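Local structure of ethanolamine utilization protein EutL (Clostridium perfringens E str. JGS1987, 4TME) at residues E94-S97 with G98-T102; G132-L135 with S136-G140; A195-A198 with A199-F203. The protein builds trimeric tiles of the ethanolamine-utilization bacterial microcompartment shell and binds ethanolamine, which probably controls the opening of its transport pore. All coordinates share one frame; numbering follows the deposited sequence.

All three contacts are local, between neighbouring turns of one helix, each partly buried, and none touches another. Contact 1 lies inside helix 92-106, packed on strands 10-16 and 35-41 and helix 44-57; contact 3 lies inside helix 193-212, packed on strands 122-128 and 146-152 and helix 154-167. Contact 2 takes in the whole of helix 133-139 with both its ends, so end-capping shapes it. Contacts 1 and 2 share a threonine hydroxyl bonding back to a carbonyl; contact 1 adds an asparagine doubling back beside a subunit interface, contact 2 a serine bonded to the N-cap residue. Contact 3 sets an exposed salt bridge against a buried face made mostly of alanine and cysteine.

Contact 1 (E94-S97 with G98-T102); sequences EVRS and GLNAT
Glu-94 meets Gly-98 through its backbone, O taking the N-H of Gly-98 at 2.9 Å. Its carboxylate turns elsewhere, OE2 accepting a hydrogen bond from the backbone N of Glu-59. One residue on, Val-95 O accepts from Leu-99 N at 2.8 Å, and the two side chains lie alongside each other, pointing the same way, with Val-95 CG1 at 3.9 Å from Leu-99 CD1. CG1 stands on this side because it is anti to the backbone N (chi1 169°); Val-95 was modelled in two conformers, so the touch holds for one of them. Both residues pack on Ile-15 of strand 10-16. Arg-96 O then receives two N-H groups of Asn-100: the backbone N at 3.0 Å, and the side-chain ND2 at 2.9 Å with a bent N-H...O angle of 126°, a weak bond. The extended Arg-96 chain runs beside the Asn-100 side chain, the guanidinium and amide planes 57° apart. Arg-96 NH2 bonds to Leu-218 O of the second subunit, whose Phe-217 packs on Arg-96, Leu-99 and Asn-100. Ser-97 closes the segment, its O accepting from Ala-101 N at 3.1 Å. Past it, Gly-98 O is gripped by Thr-102 N and, from the opposite face of its carbonyl plane, by Thr-102 OG1 at 2.9 Å. Helix 92-106 thus carries an apolar face onto strands 10-16 and 35-41 and a mixed face, Leu-99 with Arg-96 and Asn-100, to Phe-217 of the second subunit. The weak amide bond probably helps to hold Asn-100 against its own helix at this interface.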
ATOM      1  N   GLU C  94      30.582   7.868  13.397  1.00 27.91           N
ATOM      2  CA  GLU C  94      29.459   7.568  14.282  1.00 28.26           C
ATOM      3  C   GLU C  94      28.379   6.755  13.556  1.00 26.49           C
ATOM      4  O   GLU C  94      27.838   5.806  14.128  1.00 26.43           O
ATOM      5  CB  GLU C  94      28.861   8.848  14.871  1.00 28.71           C
ATOM      6  CG  GLU C  94      29.732   9.494  15.978  1.00 29.61           C
ATOM      7  CD  GLU C  94      29.991   8.595  17.196  1.00 31.51           C
ATOM      8  OE1 GLU C  94      30.992   8.841  17.925  1.00 33.47           O
ATOM      9  OE2 GLU C  94      29.197   7.663  17.454  1.00 29.60           O
ATOM     10  N   VAL C  95      28.073   7.142  12.322  0.58 26.43           N
ATOM     11  CA  VAL C  95      27.152   6.376  11.499  0.58 26.35           C
ATOM     12  C   VAL C  95      27.621   4.932  11.374  0.58 25.39           C
ATOM     13  O   VAL C  95      26.860   4.001  11.599  0.58 24.90           O
ATOM     14  CB  VAL C  95      27.000   7.001  10.122  0.58 28.19           C
ATOM     15  CG1 VAL C  95      26.265   6.062   9.178  0.58 28.31           C
ATOM     16  CG2 VAL C  95      26.275   8.332  10.259  0.58 28.22           C
ATOM     17  N   ARG C  96      28.897   4.756  11.056  1.00 26.04           N
ATOM     18  CA  ARG C  96      29.485   3.433  10.902  1.00 25.35           C
ATOM     19  C   ARG C  96      29.318   2.612  12.193  1.00 24.58           C
ATOM     20  O   ARG C  96      28.955   1.436  12.158  1.00 26.36           O
ATOM     21  CB  ARG C  96      30.952   3.617  10.510  1.00 29.25           C
ATOM     22  CG  ARG C  96      31.759   2.439  10.098  1.00 33.40           C
ATOM     23  CD  ARG C  96      33.166   3.050   9.955  1.00 37.46           C
ATOM     24  NE  ARG C  96      34.216   2.251   9.353  1.00 40.06           N
ATOM     25  CZ  ARG C  96      34.838   1.256   9.960  1.00 42.01           C
ATOM     26  NH1 ARG C  96      34.450   0.887  11.174  1.00 42.05           N
ATOM     27  NH2 ARG C  96      35.827   0.611   9.336  1.00 43.64           N
ATOM     28  N   SER C  97      29.530   3.236  13.350  1.00 24.53           N
ATOM     29  CA  SER C  97      29.375   2.543  14.624  1.00 25.34           C
ATOM     30  C   SER C  97      27.909   2.149  14.823  1.00 26.07           C
ATOM     31  O   SER C  97      27.585   1.023  15.240  1.00 26.80           O
ATOM     32  CB  SER C  97      29.872   3.439  15.766  1.00 28.50           C
ATOM     33  OG  SER C  97      29.642   2.836  17.021  1.00 31.23           O
ATOM     34  N   GLY C  98      27.019   3.064  14.461  1.00 24.03           N
ATOM     35  CA  GLY C  98      25.590   2.795  14.544  1.00 22.56           C
ATOM     36  C   GLY C  98      25.142   1.635  13.652  1.00 23.15           C
ATOM     37  O   GLY C  98      24.357   0.776  14.081  1.00 24.72           O
ATOM     38  N   LEU C  99      25.640   1.590  12.414  1.00 23.17           N
ATOM     39  CA  LEU C  99      25.248   0.535  11.488  1.00 23.00           C
ATOM     40  C   LEU C  99      25.799  -0.815  11.961  1.00 22.77           C
ATOM     41  O   LEU C  99      25.115  -1.827  11.870  1.00 24.34           O
ATOM     42  CB  LEU C  99      25.737   0.842  10.075  1.00 23.35           C
ATOM     43  CG  LEU C  99      25.003   1.952   9.316  1.00 23.58           C
ATOM     44  CD1 LEU C  99      25.772   2.319   8.038  1.00 25.03           C
ATOM     45  CD2 LEU C  99      23.566   1.533   8.971  1.00 22.90           C
ATOM     46  N   ASN C 100      27.018  -0.842  12.481  1.00 23.93           N
ATOM     47  CA  ASN C 100      27.559  -2.096  12.977  1.00 26.53           C
ATOM     48  C   ASN C 100      26.697  -2.635  14.129  1.00 27.64           C
ATOM     49  O   ASN C 100      26.410  -3.833  14.183  1.00 27.46           O
ATOM     50  CB  ASN C 100      29.023  -1.932  13.394  1.00 30.04           C
ATOM     51  CG  ASN C 100      29.974  -2.006  12.186  1.00 34.80           C
ATOM     52  OD1 ASN C 100      30.080  -3.047  11.543  1.00 34.42           O
ATOM     53  ND2 ASN C 100      30.642  -0.891  11.863  1.00 35.99           N
ATOM     54  N   ALA C 101      26.230  -1.751  15.016  1.00 27.19           N
ATOM     55  CA  ALA C 101      25.367  -2.202  16.121  1.00 26.35           C
ATOM     56  C   ALA C 101      24.025  -2.721  15.608  1.00 24.91           C
ATOM     57  O   ALA C 101      23.455  -3.666  16.183  1.00 25.39           O
ATOM     58  CB  ALA C 101      25.159  -1.069  17.131  1.00 26.15           C
ATOM     59  N   THR C 102      23.519  -2.090  14.552  1.00 23.33           N
ATOM     60  CA  THR C 102      22.255  -2.479  13.919  1.00 23.06           C
ATOM     61  C   THR C 102      22.390  -3.890  13.338  1.00 24.45           C
ATOM     62  O   THR C 102      21.573  -4.776  13.583  1.00 24.76           O
ATOM     63  CB  THR C 102      21.843  -1.510  12.796  1.00 23.51           C
ATOM     64  OG1 THR C 102      21.755  -0.171  13.309  1.00 24.26           O
ATOM     65  CG2 THR C 102      20.475  -1.881  12.229  1.00 23.24           C
TER

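Contact 2 (G132-L135 with S136-G140); sequences GSYL and SKTAG
Helix 133-139 is a short helix with a defined start and stop: Gly-132, at the N-cap, is held by Ser-136, and Gly-140, with positive phi, is the C-prime residue of a closing Schellman motif. Ser-136 OG gives its hydrogen to Gly-132 O at 2.7 Å, whereas Ser-136 N reaches the same oxygen only weakly, at 3.4 Å. The hydroxyl can do this because it stands between its own backbone N and carbonyl carbon (chi1 63°), turned back to the first turn. Lys-137 N donates to Ser-133 O at 3.3 Å from well above the carbonyl plane, 48° out of it. The lysine chain folds back over that oxygen, CG 3.3 Å from Ser-133 O, and its bend at the last torsion brings NZ near Ser-133 CB. Tyr-134 O is gripped twice, by Thr-138 N at 3.0 Å and, from above its plane, by Thr-138 OG1 at 2.9 Å. The same hydroxyl oxygen sits over one face of the Tyr-134 ring, 3.6 Å from CE1. Leu-135 O takes Ala-139 N, and both side chains pack on Leu-147 of strand 146-152. At the start of the helix, the Asp-52 carboxylate accepts from Gly-132 N and Leu-135 N, and Thr-55 OG1 from Ser-133 N. An acidic group at this end would complement the helix dipole. Two hydroxyls bonding to carbonyls of the preceding turn probably reinforce a helix of only about two turns, and the threonine oxygen may limit the movement of the tyrosine ring, whose side chain lies about 8 Å from a bound ethanolamine.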
ATOM      1  N   GLY C 132      16.023   2.725  23.467  1.00 25.27           N
ATOM      2  CA  GLY C 132      16.871   3.825  23.046  1.00 26.08           C
ATOM      3  C   GLY C 132      16.013   5.018  22.679  1.00 27.01           C
ATOM      4  O   GLY C 132      14.833   5.089  23.079  1.00 27.70           O
ATOM      5  N   SER C 133      16.576   5.932  21.895  1.00 26.51           N
ATOM      6  CA  SER C 133      15.921   7.199  21.631  1.00 27.42           C
ATOM      7  C   SER C 133      14.808   7.039  20.605  1.00 27.58           C
ATOM      8  O   SER C 133      13.859   7.827  20.584  1.00 31.07           O
ATOM      9  CB  SER C 133      16.932   8.254  21.153  1.00 28.04           C
ATOM     10  OG  SER C 133      17.443   7.932  19.873  1.00 30.05           O
ATOM     11  N   TYR C 134      14.898   6.022  19.758  1.00 24.55           N
ATOM     12  CA  TYR C 134      13.958   5.878  18.661  1.00 23.96           C
ATOM     13  C   TYR C 134      12.603   5.334  19.125  1.00 25.24           C
ATOM     14  O   TYR C 134      11.544   5.965  18.923  1.00 25.81           O
ATOM     15  CB  TYR C 134      14.551   4.951  17.586  1.00 23.34           C
ATOM     16  CG  TYR C 134      13.577   4.603  16.499  1.00 24.42           C
ATOM     17  CD1 TYR C 134      12.809   5.584  15.874  1.00 25.52           C
ATOM     18  CD2 TYR C 134      13.402   3.290  16.105  1.00 26.28           C
ATOM     19  CE1 TYR C 134      11.898   5.252  14.898  1.00 26.28           C
ATOM     20  CE2 TYR C 134      12.496   2.959  15.119  1.00 27.23           C
ATOM     21  CZ  TYR C 134      11.753   3.944  14.527  1.00 29.02           C
ATOM     22  OH  TYR C 134      10.849   3.597  13.546  1.00 32.90           O
ATOM     23  N   LEU C 135      12.623   4.158  19.746  1.00 25.98           N
ATOM     24  CA  LEU C 135      11.360   3.537  20.180  1.00 25.36           C
ATOM     25  C   LEU C 135      10.758   4.267  21.377  1.00 25.61           C
ATOM     26  O   LEU C 135       9.529   4.274  21.527  1.00 26.29           O
ATOM     27  CB  LEU C 135      11.546   2.063  20.516  1.00 25.81           C
ATOM     28  CG  LEU C 135      11.709   1.152  19.288  1.00 27.24           C
ATOM     29  CD1 LEU C 135      11.952  -0.259  19.787  1.00 27.52           C
ATOM     30  CD2 LEU C 135      10.488   1.204  18.344  1.00 29.40           C
ATOM     31  N   SER C 136      11.577   4.891  22.221  1.00 26.53           N
ATOM     32  CA  SER C 136      11.007   5.670  23.330  1.00 29.01           C
ATOM     33  C   SER C 136      10.247   6.886  22.763  1.00 29.34           C
ATOM     34  O   SER C 136       9.156   7.207  23.226  1.00 29.98           O
ATOM     35  CB  SER C 136      12.083   6.106  24.328  1.00 32.38           C
ATOM     36  OG  SER C 136      13.031   6.964  23.727  1.00 33.48           O
ATOM     37  N   LYS C 137      10.793   7.548  21.748  1.00 29.99           N
ATOM     38  CA  LYS C 137      10.064   8.662  21.126  1.00 33.25           C
ATOM     39  C   LYS C 137       8.821   8.183  20.409  1.00 31.54           C
ATOM     40  O   LYS C 137       7.783   8.830  20.495  1.00 33.52           O
ATOM     41  CB  LYS C 137      10.951   9.439  20.149  1.00 41.11           C
ATOM     42  CG  LYS C 137      11.846  10.449  20.848  1.00 54.55           C
ATOM     43  CD  LYS C 137      12.931  10.992  19.914  1.00 65.45           C
ATOM     44  CE  LYS C 137      13.908  11.898  20.655  1.00 72.97           C
ATOM     45  NZ  LYS C 137      14.600  11.194  21.778  1.00 76.74           N
ATOM     46  N   THR C 138       8.912   7.048  19.719  1.00 28.66           N
ATOM     47  CA  THR C 138       7.771   6.483  19.006  1.00 29.21           C
ATOM     48  C   THR C 138       6.647   6.165  19.999  1.00 29.69           C
ATOM     49  O   THR C 138       5.454   6.387  19.721  1.00 31.53           O
ATOM     50  CB  THR C 138       8.164   5.191  18.230  1.00 30.94           C
ATOM     51  OG1 THR C 138       9.227   5.479  17.298  1.00 33.06           O
ATOM     52  CG2 THR C 138       6.985   4.641  17.457  1.00 30.23           C
ATOM     53  N   ALA C 139       7.020   5.666  21.168  1.00 28.78           N
ATOM     54  CA  ALA C 139       6.029   5.280  22.182  1.00 29.11           C
ATOM     55  C   ALA C 139       5.598   6.433  23.090  1.00 32.02           C
ATOM     56  O   ALA C 139       4.598   6.327  23.797  1.00 33.65           O
ATOM     57  CB  ALA C 139       6.565   4.149  23.036  1.00 28.80           C
ATOM     58  N   GLY C 140       6.344   7.528  23.092  1.00 33.35           N
ATOM     59  CA  GLY C 140       6.077   8.616  24.019  1.00 34.94           C
ATOM     60  C   GLY C 140       6.442   8.337  25.469  1.00 36.18           C
ATOM     61  O   GLY C 140       5.800   8.861  26.373  1.00 38.93           O
TER

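Contact 3 (A195-A198 with A199-F203); sequences ACKA and ACDAF
Lys-197, Ala-198 and Ala-199 dominate this part of helix 193-212, and Lys-197 supplies its charged link, a salt bridge from NZ to Asp-201 OD1 at 3.1 Å that is weak as a hydrogen bond. The lysine leaves the backbone with CG anti to N, then bends at chi2 (59°), which turns the rest of the chain along the helix toward the next turn. Beyond the bend it runs extended past the carboxylate, CE lying 3.2 Å from Asp-201 OD1, so the methylene beside the ammonium approaches the acid nearly as closely as the ammonium nitrogen. The backbone bond from Asp-201 N to Lys-197 O, 2.9 Å, ties the same two residues together underneath. Ala-198 works through its carbonyl: O accepts from Ala-202 N at 3.1 Å and also meets Ala-202 CB at 3.4 Å. Ala-199 N donates to Ala-195 O at 3.0 Å. The methyl group of the same alanine makes a plain van der Waals contact, Ala-199 CB lying 3.5 Å from Cys-196 O. Between these bonds Cys-200 N donates to Cys-196 O at 2.9 Å. The two cysteines face the sheet, both against Cys-127 of strand 122-128, whereas Ala-198 and Ala-199 meet Ala-168 in the loop after helix 154-167. The alanines and cysteines are consistent with close packing on strands 122-128 and 146-152, while Phe-203 fills the contact with helix 154-167. The ion pair, by contrast, sits on the exposed flank, where solvent probably screens it, so it most likely adds modestly to a helix already held by its backbone bonds and buried face.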
ATOM      1  N   ALA C 195       6.082  -6.819  33.591  1.00 35.98           N
ATOM      2  CA  ALA C 195       4.765  -6.634  32.967  1.00 34.86           C
ATOM      3  C   ALA C 195       4.844  -6.702  31.448  1.00 33.24           C
ATOM      4  O   ALA C 195       3.943  -7.244  30.804  1.00 31.72           O
ATOM      5  CB  ALA C 195       4.147  -5.315  33.390  1.00 35.49           C
ATOM      6  N   CYS C 196       5.906  -6.154  30.864  1.00 32.20           N
ATOM      7  CA  CYS C 196       6.072  -6.238  29.411  1.00 31.14           C
ATOM      8  C   CYS C 196       6.309  -7.693  29.001  1.00 30.94           C
ATOM      9  O   CYS C 196       5.774  -8.148  28.000  1.00 30.31           O
ATOM     10  CB  CYS C 196       7.214  -5.342  28.929  1.00 30.66           C
ATOM     11  SG  CYS C 196       6.813  -3.569  29.030  1.00 32.89           S
ATOM     12  N   LYS C 197       7.066  -8.442  29.798  1.00 31.94           N
ATOM     13  CA  LYS C 197       7.276  -9.855  29.493  1.00 33.42           C
ATOM     14  C   LYS C 197       5.961 -10.651  29.579  1.00 31.76           C
ATOM     15  O   LYS C 197       5.676 -11.516  28.734  1.00 31.77           O
ATOM     16  CB  LYS C 197       8.318 -10.450  30.438  1.00 39.98           C
ATOM     17  CG  LYS C 197       8.534 -11.945  30.267  1.00 49.36           C
ATOM     18  CD  LYS C 197       8.984 -12.298  28.855  1.00 58.10           C
ATOM     19  CE  LYS C 197       9.233 -13.798  28.710  1.00 65.56           C
ATOM     20  NZ  LYS C 197       9.436 -14.195  27.289  1.00 67.92           N
ATOM     21  N   ALA C 198       5.144 -10.339  30.573  1.00 31.87           N
ATOM     22  CA  ALA C 198       3.847 -11.006  30.723  1.00 31.89           C
ATOM     23  C   ALA C 198       2.950 -10.667  29.510  1.00 31.15           C
ATOM     24  O   ALA C 198       2.173 -11.500  29.042  1.00 30.43           O
ATOM     25  CB  ALA C 198       3.181 -10.595  31.998  1.00 33.84           C
ATOM     26  N   ALA C 199       3.057  -9.445  29.009  1.00 30.32           N
ATOM     27  CA  ALA C 199       2.240  -9.045  27.860  1.00 29.51           C
ATOM     28  C   ALA C 199       2.717  -9.810  26.620  1.00 29.25           C
ATOM     29  O   ALA C 199       1.905 -10.299  25.818  1.00 28.89           O
ATOM     30  CB  ALA C 199       2.316  -7.529  27.635  1.00 28.43           C
ATOM     31  N   CYS C 200       4.032  -9.948  26.476  1.00 28.43           N
ATOM     32  CA  CYS C 200       4.588 -10.681  25.340  1.00 27.96           C
ATOM     33  C   CYS C 200       4.129 -12.147  25.373  1.00 28.39           C
ATOM     34  O   CYS C 200       3.732 -12.688  24.344  1.00 27.73           O
ATOM     35  CB  CYS C 200       6.122 -10.630  25.340  1.00 28.99           C
ATOM     36  SG  CYS C 200       6.811  -9.028  24.881  1.00 28.97           S
ATOM     37  N   ASP C 201       4.175 -12.766  26.551  1.00 28.92           N
ATOM     38  CA  ASP C 201       3.821 -14.180  26.675  1.00 30.16           C
ATOM     39  C   ASP C 201       2.350 -14.376  26.311  1.00 29.39           C
ATOM     40  O   ASP C 201       1.994 -15.310  25.588  1.00 28.91           O
ATOM     41  CB  ASP C 201       4.072 -14.703  28.095  1.00 33.99           C
ATOM     42  CG  ASP C 201       5.558 -14.803  28.448  1.00 39.06           C
ATOM     43  OD1 ASP C 201       6.432 -14.717  27.547  1.00 40.35           O
ATOM     44  OD2 ASP C 201       5.834 -14.982  29.654  1.00 41.40           O
ATOM     45  N   ALA C 202       1.502 -13.488  26.820  1.00 29.58           N
ATOM     46  CA  ALA C 202       0.063 -13.562  26.561  1.00 29.79           C
ATOM     47  C   ALA C 202      -0.258 -13.315  25.089  1.00 27.15           C
ATOM     48  O   ALA C 202      -1.142 -13.981  24.519  1.00 27.28           O
ATOM     49  CB  ALA C 202      -0.676 -12.572  27.421  1.00 31.36           C
ATOM     50  N   PHE C 203       0.436 -12.352  24.477  1.00 25.48           N
ATOM     51  CA  PHE C 203       0.257 -12.044  23.057  1.00 24.15           C
ATOM     52  C   PHE C 203       0.617 -13.282  22.231  1.00 25.39           C
ATOM     53  O   PHE C 203      -0.146 -13.705  21.364  1.00 25.27           O
ATOM     54  CB  PHE C 203       1.120 -10.824  22.657  1.00 23.51           C
ATOM     55  CG  PHE C 203       0.917 -10.352  21.231  1.00 23.64           C
ATOM     56  CD1 PHE C 203      -0.125  -9.492  20.921  1.00 23.70           C
ATOM     57  CD2 PHE C 203       1.771 -10.743  20.219  1.00 24.51           C
ATOM     58  CE1 PHE C 203      -0.326  -9.057  19.617  1.00 22.74           C
ATOM     59  CE2 PHE C 203       1.579 -10.294  18.914  1.00 23.40           C
ATOM     60  CZ  PHE C 203       0.534  -9.458  18.621  1.00 23.10           C
TER